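Local coordinates for protein Lys-gingipain catalytic subunit (Porphyromonas gingivalis, PDB 6I9A) that cleaves proteins after lysine as a secreted cysteine endopeptidase of family C25, acting on haemoglobin, albumin, casein, collagen and immunoglobulins, at residues D1-D5 and L334-H338; H6-Y10 and D111-Y117. Residues are numbered along the deposited sequence.

Interaction 1. Residues D1-D5 and L334-H338; sequences DVYTD and LAATH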
loop_
_atom_site.group_PDB
_atom_site.type_symbol
_atom_site.label_atom_id
_atom_site.label_comp_id
_atom_site.label_asym_id
_atom_site.label_seq_id
_atom_site.Cartn_x
_atom_site.Cartn_y
_atom_site.Cartn_z
ATOM N N ASP A 1 13.034 16.925 12.282
ATOM C CA ASP A 1 11.640 16.752 12.670
ATOM C C ASP A 1 11.217 15.324 12.406
ATOM O O ASP A 1 12.066 14.513 12.019
ATOM C CB ASP A 1 10.750 17.777 11.937
ATOM C CG ASP A 1 10.750 17.641 10.427
ATOM O OD1 ASP A 1 11.177 16.567 9.920
ATOM O OD2 ASP A 1 10.256 18.571 9.744
ATOM N N VAL A 2 9.945 14.989 12.606
ATOM C CA VAL A 2 9.534 13.598 12.469
ATOM C C VAL A 2 9.740 13.088 11.037
ATOM O O VAL A 2 10.015 11.898 10.843
ATOM C CB VAL A 2 8.101 13.399 12.951
ATOM C CG1 VAL A 2 7.065 14.054 12.015
ATOM C CG2 VAL A 2 7.806 11.916 13.175
ATOM N N TYR A 3 9.634 13.990 10.054
ATOM C CA TYR A 3 9.794 13.607 8.653
ATOM C C TYR A 3 11.214 13.198 8.336
ATOM O O TYR A 3 11.413 12.301 7.526
ATOM C CB TYR A 3 9.405 14.778 7.758
ATOM C CG TYR A 3 7.948 15.150 7.884
ATOM C CD1 TYR A 3 6.965 14.387 7.280
ATOM C CD2 TYR A 3 7.550 16.270 8.608
ATOM C CE1 TYR A 3 5.626 14.738 7.374
ATOM C CE2 TYR A 3 6.204 16.615 8.725
ATOM C CZ TYR A 3 5.253 15.880 8.052
ATOM O OH TYR A 3 3.941 16.280 8.097
ATOM N N THR A 4 12.224 13.887 8.912
ATOM C CA THR A 4 13.620 13.480 8.661
ATOM C C THR A 4 13.983 12.319 9.588
ATOM O O THR A 4 14.817 11.483 9.215
ATOM C CB THR A 4 14.551 14.684 8.846
ATOM O OG1 THR A 4 14.462 15.160 10.184
ATOM C CG2 THR A 4 14.253 15.809 7.924
ATOM N N ASP A 5 13.371 12.213 10.767
ATOM C CA ASP A 5 13.637 11.100 11.678
ATOM C C ASP A 5 13.133 9.778 11.148
ATOM O O ASP A 5 13.766 8.740 11.351
ATOM C CB ASP A 5 12.901 11.296 13.025
ATOM C CG ASP A 5 13.402 12.315 14.015
ATOM O OD1 ASP A 5 14.491 12.877 13.782
ATOM O OD2 ASP A 5 12.667 12.575 14.985
ATOM N N LEU A 334 2.710 10.298 9.890
ATOM C CA LEU A 334 3.744 11.276 10.209
ATOM C C LEU A 334 3.142 12.647 10.412
ATOM O O LEU A 334 3.537 13.375 11.313
ATOM C CB LEU A 334 4.777 11.371 9.078
ATOM C CG LEU A 334 5.733 10.197 8.884
ATOM C CD1 LEU A 334 6.617 10.502 7.678
ATOM C CD2 LEU A 334 6.637 10.005 10.121
ATOM N N ALA A 335 2.174 13.020 9.552
ATOM C CA ALA A 335 1.561 14.343 9.688
ATOM C C ALA A 335 0.795 14.447 11.014
ATOM O O ALA A 335 0.871 15.500 11.679
ATOM C CB ALA A 335 0.625 14.588 8.501
ATOM N N ALA A 336 0.049 13.397 11.396
ATOM C CA ALA A 336 -0.655 13.452 12.666
ATOM C C ALA A 336 0.353 13.560 13.824
ATOM O O ALA A 336 0.069 14.193 14.851
ATOM C CB ALA A 336 -1.509 12.203 12.819
ATOM N N THR A 337 1.543 12.918 13.670
ATOM C CA THR A 337 2.557 12.982 14.709
ATOM C C THR A 337 3.156 14.380 14.737
ATOM O O THR A 337 3.362 14.966 15.835
ATOM C CB THR A 337 3.649 11.926 14.410
ATOM O OG1 THR A 337 3.027 10.625 14.330
ATOM C CG2 THR A 337 4.667 11.858 15.528
ATOM N N HIS A 338 3.492 14.938 13.578
ATOM C CA HIS A 338 4.083 16.260 13.504
ATOM C C HIS A 338 3.161 17.294 14.121
ATOM O O HIS A 338 3.627 18.223 14.813
ATOM C CB HIS A 338 4.392 16.619 12.026
ATOM C CG HIS A 338 5.167 17.859 11.860
ATOM N ND1 HIS A 338 6.430 17.981 12.384
ATOM C CD2 HIS A 338 4.846 18.988 11.192
ATOM C CE1 HIS A 338 6.859 19.182 12.005
ATOM N NE2 HIS A 338 5.924 19.814 11.273
HETATM O O HOH W 1 8.156 16.770 14.089
#

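Interaction 2. Residues H6-Y10 and D111-Y117; sequences HGDLY and DYFPEMY. With CA (calcium ion), chain G.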
loop_
_atom_site.group_PDB
_atom_site.type_symbol
_atom_site.label_atom_id
_atom_site.label_comp_id
_atom_site.label_asym_id
_atom_site.label_seq_id
_atom_site.Cartn_x
_atom_site.Cartn_y
_atom_site.Cartn_z
ATOM N N HIS A 6 11.947 9.802 10.509
ATOM C CA HIS A 6 11.251 8.589 10.127
ATOM C C HIS A 6 10.669 8.691 8.761
ATOM O O HIS A 6 9.433 8.649 8.596
ATOM C CB HIS A 6 10.130 8.292 11.132
ATOM C CG HIS A 6 10.647 7.949 12.475
ATOM N ND1 HIS A 6 11.344 6.788 12.704
ATOM C CD2 HIS A 6 10.521 8.619 13.633
ATOM C CE1 HIS A 6 11.641 6.796 14.004
ATOM N NE2 HIS A 6 11.192 7.906 14.584
ATOM N N GLY A 7 11.547 8.803 7.786
ATOM C CA GLY A 7 11.079 8.905 6.409
ATOM C C GLY A 7 10.650 7.581 5.802
ATOM O O GLY A 7 10.629 6.513 6.426
ATOM N N ASP A 8 10.312 7.674 4.515
ATOM C CA ASP A 8 9.854 6.521 3.727
ATOM C C ASP A 8 10.825 5.340 3.929
ATOM O O ASP A 8 12.026 5.479 3.699
ATOM C CB ASP A 8 9.876 6.984 2.255
ATOM C CG ASP A 8 9.382 6.016 1.193
ATOM O OD1 ASP A 8 8.896 4.908 1.551
ATOM O OD2 ASP A 8 9.471 6.353 0.015
ATOM N N LEU A 9 10.279 4.194 4.295
ATOM C CA LEU A 9 11.064 2.966 4.517
ATOM C C LEU A 9 11.487 2.288 3.235
ATOM O O LEU A 9 12.310 1.360 3.283
ATOM C CB LEU A 9 10.266 1.965 5.379
ATOM C CG LEU A 9 10.067 2.396 6.838
ATOM C CD1 LEU A 9 9.318 1.314 7.560
ATOM C CD2 LEU A 9 11.427 2.650 7.537
ATOM N N TYR A 10 10.926 2.652 2.076
ATOM C CA TYR A 10 11.314 1.971 0.847
ATOM C C TYR A 10 12.821 2.049 0.654
ATOM O O TYR A 10 13.447 3.094 0.838
ATOM C CB TYR A 10 10.572 2.600 -0.329
ATOM C CG TYR A 10 10.872 1.905 -1.633
ATOM C CD1 TYR A 10 10.190 0.749 -1.994
ATOM C CD2 TYR A 10 11.914 2.339 -2.452
ATOM C CE1 TYR A 10 10.461 0.101 -3.204
ATOM C CE2 TYR A 10 12.223 1.672 -3.650
ATOM C CZ TYR A 10 11.494 0.548 -4.001
ATOM O OH TYR A 10 11.791 -0.095 -5.184
ATOM N N ASP A 111 10.155 2.122 20.465
ATOM C CA ASP A 111 9.185 3.183 20.233
ATOM C C ASP A 111 7.953 2.642 19.479
ATOM O O ASP A 111 7.791 1.424 19.294
ATOM C CB ASP A 111 9.882 4.349 19.540
ATOM C CG ASP A 111 10.292 4.099 18.126
ATOM O OD1 ASP A 111 9.836 3.048 17.528
ATOM O OD2 ASP A 111 11.034 4.921 17.566
ATOM N N TYR A 112 7.075 3.564 19.048
ATOM C CA TYR A 112 5.859 3.101 18.362
ATOM C C TYR A 112 5.923 3.242 16.836
ATOM O O TYR A 112 4.919 3.031 16.131
ATOM C CB TYR A 112 4.584 3.746 18.922
ATOM C CG TYR A 112 4.604 5.262 18.979
ATOM C CD1 TYR A 112 4.714 6.026 17.814
ATOM C CD2 TYR A 112 4.547 5.931 20.195
ATOM C CE1 TYR A 112 4.751 7.420 17.857
ATOM C CE2 TYR A 112 4.558 7.318 20.249
ATOM C CZ TYR A 112 4.670 8.060 19.072
ATOM O OH TYR A 112 4.699 9.439 19.094
ATOM N N PHE A 113 7.104 3.596 16.310
ATOM C CA PHE A 113 7.290 3.678 14.881
ATOM C C PHE A 113 7.682 2.327 14.302
ATOM O O PHE A 113 8.658 1.720 14.788
ATOM C CB PHE A 113 8.357 4.682 14.496
ATOM C CG PHE A 113 8.004 6.112 14.792
ATOM C CD1 PHE A 113 7.263 6.860 13.891
ATOM C CD2 PHE A 113 8.371 6.695 15.998
ATOM C CE1 PHE A 113 6.953 8.206 14.160
ATOM C CE2 PHE A 113 8.056 8.034 16.267
ATOM C CZ PHE A 113 7.339 8.776 15.344
ATOM N N PRO A 114 6.991 1.840 13.294
ATOM C CA PRO A 114 7.387 0.562 12.681
ATOM C C PRO A 114 8.783 0.566 12.104
ATOM O O PRO A 114 9.260 1.596 11.587
ATOM C CB PRO A 114 6.383 0.387 11.523
ATOM C CG PRO A 114 5.196 1.221 11.945
ATOM C CD PRO A 114 5.798 2.417 12.643
ATOM N N GLU A 115 9.408 -0.620 12.101
ATOM C CA GLU A 115 10.685 -0.874 11.398
ATOM C C GLU A 115 10.476 -1.331 9.978
ATOM O O GLU A 115 11.444 -1.294 9.215
ATOM C CB GLU A 115 11.489 -1.945 12.174
ATOM C CG GLU A 115 12.453 -1.318 13.194
ATOM C CD GLU A 115 11.772 -0.382 14.167
ATOM O OE1 GLU A 115 11.907 0.849 13.976
ATOM O OE2 GLU A 115 11.088 -0.857 15.105
ATOM N N MET A 116 9.259 -1.814 9.640
ATOM C CA MET A 116 8.937 -2.371 8.350
ATOM C C MET A 116 7.579 -1.862 7.906
ATOM O O MET A 116 6.693 -1.705 8.763
ATOM C CB MET A 116 8.869 -3.906 8.429
ATOM C CG MET A 116 10.231 -4.559 8.707
ATOM S SD MET A 116 10.093 -6.286 9.262
ATOM C CE MET A 116 9.564 -6.020 10.981
ATOM N N TYR A 117 7.362 -1.731 6.606
ATOM C CA TYR A 117 6.030 -1.455 6.069
ATOM C C TYR A 117 5.215 -2.718 6.109
ATOM O O TYR A 117 5.565 -3.707 5.436
ATOM C CB TYR A 117 6.153 -1.004 4.620
ATOM C CG TYR A 117 6.519 0.441 4.374
ATOM C CD1 TYR A 117 6.206 1.444 5.307
ATOM C CD2 TYR A 117 7.057 0.843 3.155
ATOM C CE1 TYR A 117 6.448 2.787 5.022
ATOM C CE2 TYR A 117 7.312 2.181 2.865
ATOM C CZ TYR A 117 6.985 3.150 3.801
ATOM O OH TYR A 117 7.227 4.482 3.545
HETATM CA CA CA G . 10.605 1.446 15.978
HETATM O O HOH W 2 11.588 3.520 15.319
HETATM O O HOH W 3 9.346 0.069 17.531
#

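Interaction 1. Residues D1-D5 and L334-H338
Two consecutive side chains, Val2 and Tyr3, carry most of the first segment's share of this contact, and their rotamers explain how. Val2 is in the p well (chi1 70°) with its CA-to-CB bond directed at 334-338: CG1 lies 3.7 Å from both Leu334 O and His338 CB, while CG2 is 3.8 Å from Leu334 CD2 and 3.9 Å from Thr337 CG2. Tyr3 starts out sideways, but its m rotamer carries the ring along the facing helix, with CE1 3.9 Å from Leu334 CB and OH 3.5 Å from Ala335 CA. The t rotamer of His338 turns the imidazole to meet this phenol. The result is an edge-to-face pair, Tyr3 edge to His338 face, with centroids 5.0 Å apart, planes at 60° and CE2 of Tyr3 3.5 Å from CG of His338. Water 1 bridges the segments, accepting from Val2 N (2.9 Å) and lying 2.7 Å from His338 ND1. Asp1 in the p rotamer brings OD1 within 3.0 Å of Thr4 N, an Asx motif at the start of the short helix 2-5. The N-terminal turn thus packs on the second half of helix 325-342 in the catalytic domain; Tyr3 OH hydrogen-bonds to Ser309 OG and Met310 O, while helix 350-356 contributes Trp354 against Leu334 and Ala350 against Thr337.

Interaction 2. Residues H6-Y10 and D111-Y117
Leu9, Tyr117 and His6 bury the most surface here, 95, 86 and 72 Å² respectively, and they define two separate points of attachment. In the first, Leu9 sets its CB over the face of the Tyr117 ring, 3.8 Å from the centroid and 7° off the normal, a CH-pi contact. Its CD1 extends along the neighbouring backbone, 3.7 Å from Glu115 O and 3.6 Å from Met116 C. Tyr117 closes this end with a polar bond, its OH donating to Asp8 OD1 at 2.6 Å; the same OD1 accepts from Tyr10 N (3.1 Å), so the Asx turn that shapes 8-10 also presents the acceptor. At the other end, His6 stacks face to face on Phe113, with centroids 3.8 Å apart and planes at 16°. The Phe113 carbonyl serves a different purpose, binding calcium through O at 2.3 Å. Asp111 OD1 (2.4 Å), Glu115 OE1 and OE2 (both 2.5 Å to the ion) and waters 2 and 3 (2.4 Å each) join it, and Asp109 completes the site. OE2 of Glu115 also accepts a hydrogen bond from Val108 N. Asp111 OD1 also accepts from Phe113 N (3.0 Å), a second Asx turn. Thus the loop following helix 2-5 rests on a calcium-organised loop leading into strand 117-121, an outermost strand of the four-stranded parallel sheet, where Tyr117 pairs with Val78 and Leu80. Trp330 of helix 325-342 meets the Tyr117 ring edge-to-face and bonds to His6 O.

Overall arrangement
Interactions 1 and 2 are consecutive along the N-terminal segment, 1-5 continuing directly into 6-10, and their centres lie 11 Å apart. They meet at Phe113, whose CZ is 3.8 Å from Val2 CG2 and 4.1 Å from Thr337 CG2; Leu334 CD2 also lies 3.5 Å from His6 O. One end of the chain is thereby fitted between helix 325-342 and the calcium-binding loop. Bound sodium ions lie about 7 Å from the side chains of Tyr3 and Asp8. Neither contact includes the nucleophile Cys249 or the proposed proton donor His216; interaction 1 is packing of the N-terminal turn, whereas interaction 2 includes three of the four residues that bind the calcium ion.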